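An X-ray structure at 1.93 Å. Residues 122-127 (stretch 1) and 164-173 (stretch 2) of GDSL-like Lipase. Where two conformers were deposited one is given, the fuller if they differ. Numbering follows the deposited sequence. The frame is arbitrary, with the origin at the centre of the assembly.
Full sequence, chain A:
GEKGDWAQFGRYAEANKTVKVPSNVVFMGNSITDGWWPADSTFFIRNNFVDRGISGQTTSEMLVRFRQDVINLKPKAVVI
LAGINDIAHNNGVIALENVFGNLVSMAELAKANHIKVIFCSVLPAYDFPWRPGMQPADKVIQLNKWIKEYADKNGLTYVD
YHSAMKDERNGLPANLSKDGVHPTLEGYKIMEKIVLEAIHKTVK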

# COMPACT_ATOMS: atom_id res chain seq x y z
N VAL A 122 0.91 -0.45 -7.75
CA VAL A 122 0.50 0.92 -7.48
C VAL A 122 -0.69 1.18 -8.42
O VAL A 122 -0.67 0.74 -9.57
CB VAL A 122 1.68 1.93 -7.67
CG1 VAL A 122 1.22 3.37 -7.48
CG2 VAL A 122 2.83 1.61 -6.71
N LEU A 123 -1.76 1.81 -7.89
CA LEU A 123 -2.96 2.07 -8.69
C LEU A 123 -2.67 3.03 -9.85
O LEU A 123 -1.76 3.88 -9.76
CB LEU A 123 -4.08 2.62 -7.80
CG LEU A 123 -5.13 1.63 -7.30
CD1 LEU A 123 -4.51 0.48 -6.52
CD2 LEU A 123 -6.17 2.33 -6.43
N PRO A 124 -3.44 2.93 -10.96
CA PRO A 124 -3.28 3.90 -12.06
C PRO A 124 -3.56 5.32 -11.57
O PRO A 124 -4.39 5.51 -10.68
CB PRO A 124 -4.32 3.46 -13.09
CG PRO A 124 -4.74 2.10 -12.70
CD PRO A 124 -4.56 2.00 -11.23
N ALA A 125 -2.82 6.29 -12.09
CA ALA A 125 -2.99 7.71 -11.80
C ALA A 125 -2.50 8.51 -12.98
O ALA A 125 -1.35 8.35 -13.39
CB ALA A 125 -2.26 8.12 -10.53
N TYR A 126 -3.37 9.34 -13.55
CA TYR A 126 -3.02 10.17 -14.70
C TYR A 126 -2.51 11.54 -14.25
O TYR A 126 -1.69 12.14 -14.94
CB TYR A 126 -4.24 10.33 -15.62
CG TYR A 126 -3.96 11.14 -16.86
CD1 TYR A 126 -3.20 10.62 -17.91
CD2 TYR A 126 -4.50 12.42 -17.02
CE1 TYR A 126 -2.96 11.36 -19.06
CE2 TYR A 126 -4.26 13.17 -18.16
CZ TYR A 126 -3.50 12.64 -19.19
OH TYR A 126 -3.26 13.37 -20.32
N ASP A 127 -3.01 12.04 -13.11
CA ASP A 127 -2.63 13.35 -12.56
C ASP A 127 -2.98 13.46 -11.08
O ASP A 127 -3.92 12.80 -10.61
CB ASP A 127 -3.35 14.47 -13.36
CG ASP A 127 -2.87 15.87 -13.06
OD1 ASP A 127 -1.65 16.12 -13.19
OD2 ASP A 127 -3.71 16.73 -12.69
N ALA A 164 -6.63 -4.33 -13.75
CA ALA A 164 -8.07 -4.46 -13.53
C ALA A 164 -8.79 -3.11 -13.48
O ALA A 164 -10.01 -3.07 -13.66
CB ALA A 164 -8.33 -5.21 -12.24
N MSE A 165 -8.08 -2.01 -13.19
CA MSE A 165 -8.73 -0.71 -13.00
C MSE A 165 -8.34 0.39 -14.00
O MSE A 165 -9.05 1.41 -14.07
CB MSE A 165 -8.41 -0.19 -11.58
CG MSE A 165 -8.90 -1.12 -10.47
SE MSE A 165 -8.15 -0.63 -8.75
CE MSE A 165 -9.43 0.77 -8.29
N LYS A 166 -7.24 0.23 -14.76
CA LYS A 166 -6.76 1.29 -15.66
C LYS A 166 -7.71 1.59 -16.83
O LYS A 166 -8.43 0.70 -17.29
CB LYS A 166 -5.36 0.95 -16.22
CG LYS A 166 -5.30 -0.30 -17.10
CD LYS A 166 -3.90 -0.62 -17.55
CE LYS A 166 -3.89 -1.83 -18.45
NZ LYS A 166 -2.50 -2.17 -18.88
N ASP A 167 -7.70 2.85 -17.30
CA ASP A 167 -8.43 3.29 -18.49
C ASP A 167 -7.40 3.40 -19.63
O ASP A 167 -6.24 2.99 -19.43
CB ASP A 167 -9.21 4.61 -18.26
CG ASP A 167 -8.39 5.82 -17.84
OD1 ASP A 167 -7.14 5.79 -18.00
OD2 ASP A 167 -8.99 6.81 -17.37
N GLU A 168 -7.81 3.95 -20.79
CA GLU A 168 -6.97 4.09 -22.00
C GLU A 168 -5.73 4.99 -21.80
O GLU A 168 -4.77 4.87 -22.56
CB GLU A 168 -7.82 4.63 -23.16
CG GLU A 168 -8.84 3.64 -23.70
CD GLU A 168 -8.30 2.66 -24.73
OE1 GLU A 168 -7.63 1.68 -24.33
OE2 GLU A 168 -8.57 2.86 -25.93
N ARG A 169 -5.75 5.91 -20.81
CA ARG A 169 -4.62 6.81 -20.58
C ARG A 169 -3.82 6.42 -19.32
O ARG A 169 -3.01 7.21 -18.83
CB ARG A 169 -5.09 8.28 -20.52
CG ARG A 169 -6.10 8.59 -19.43
CD ARG A 169 -6.63 10.01 -19.55
NE ARG A 169 -7.37 10.37 -18.34
CZ ARG A 169 -7.79 11.60 -18.05
NH1 ARG A 169 -7.54 12.61 -18.87
NH2 ARG A 169 -8.45 11.83 -16.92
N ASN A 170 -4.02 5.17 -18.85
CA ASN A 170 -3.35 4.57 -17.66
C ASN A 170 -3.64 5.35 -16.37
O ASN A 170 -2.79 5.44 -15.48
CB ASN A 170 -1.85 4.38 -17.89
CG ASN A 170 -1.58 3.36 -18.95
OD1 ASN A 170 -2.09 2.24 -18.90
ND2 ASN A 170 -0.80 3.73 -19.94
N GLY A 171 -4.85 5.87 -16.29
CA GLY A 171 -5.37 6.56 -15.12
C GLY A 171 -6.56 5.80 -14.60
O GLY A 171 -6.86 4.70 -15.08
N LEU A 172 -7.25 6.37 -13.60
CA LEU A 172 -8.46 5.76 -13.05
C LEU A 172 -9.70 6.43 -13.67
O LEU A 172 -9.76 7.65 -13.70
CB LEU A 172 -8.52 5.87 -11.51
CG LEU A 172 -7.72 4.86 -10.71
CD1 LEU A 172 -7.64 5.28 -9.27
CD2 LEU A 172 -8.34 3.47 -10.80
N PRO A 173 -10.69 5.67 -14.15
CA PRO A 173 -11.90 6.33 -14.69
C PRO A 173 -12.76 6.91 -13.57
O PRO A 173 -12.63 6.48 -12.42
CB PRO A 173 -12.61 5.21 -15.46
CG PRO A 173 -12.12 3.94 -14.85
CD PRO A 173 -10.79 4.19 -14.21
O HOH W 1 -6.19 9.18 -12.98

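Residues 122-127 run without regular secondary structure past a loop that begins at the end of a helix, with Met165 still helical and Lys166 the first residue to leave helical phi/psi. The nearest CA atoms across the stretches are those of Ala125 and Gly171, 4.2 Å apart, and together the stretches bury 461 Å². No clear direct hydrogen bond links them; apolar packing, a stacked pair and one bridging water make the contact.

The loop is shaped by its own hydrogen bonds. Asp167 to Asn170 form a type I beta turn, in which Asn170 N donates to Asp167 O (3.2 Å), and Asp167 N reaches Gly171 O at 3.0 Å. The p rotamer of Asp167 (chi1 59°) folds its carboxylate back over the turn, where OD1 accepts from Arg169 N at 3.1 Å and from Gly171 N at 2.9 Å. Asn170 follows with positive phi and psi (60/36), and its carbonyl is directed at stretch 1, placing Asn170 O 3.5 Å from Pro124 CB.

Pro124 has the largest covered area of any residue in the contact. Its CA-to-CB bond points toward stretch 2, and its ring, with C-gamma exo pucker, fits against both ends of the loop: CG lies 3.7 Å from Lys166 CA, while CB lies 3.5 Å from Gly171 O. The same ring meets side chains as well, through Pro124 CD to Leu172 CD2 (4.1 Å) and Pro124 CD to Met165 CB (4.4 Å). Lys166 takes part chiefly through the base of its side chain; beyond a p chi1 the remaining torsions are all t, and the extended chain leads its amine away from stretch 1.

Deeper in, Leu123 and the selenomethionine at Met165 meet, with Leu123 CG 4.0 Å from Met165 SE. Met165 adopts m, t, p: chi1 (-61°) turns the chain, chi2 (168°) extends it, and chi3 (83°) sets the terminal methyl. Leu123 has an off-rotamer chi1 of -98°, and although its CA-to-CB bond points sideways, its end comes nearer to stretch 2. Leu172 behaves similarly; in its m, t conformation CG sits 3.4 Å from Pro124 O, and CD1 is 4.4 Å from Leu123 CD2.

At the exposed end, Tyr126 and Arg169 both point toward the opposing stretch. The t chi1 of Tyr126 and the p chi1 of Arg169, followed by nearly extended torsions, bring the guanidinium flat onto the ring, with centres 4.1 Å apart and planes at 13°. Arg169 CD stands over the ring face, 3.8 Å from the Tyr126 ring centroid, whereas Arg169 CZ is off-centre at 4.1 Å from that centroid. The aliphatic chain thus supplies a CH-pi contact and the charged group a cation-pi one.

Gly171 makes room for this approach: an ideal CB there would lie 2.8 Å from Tyr126 CB, a clash. Close by, water 1 accepts from Tyr126 N at 2.9 Å and from Leu172 N at 3.1 Å, joining the two backbones through a shared acceptor.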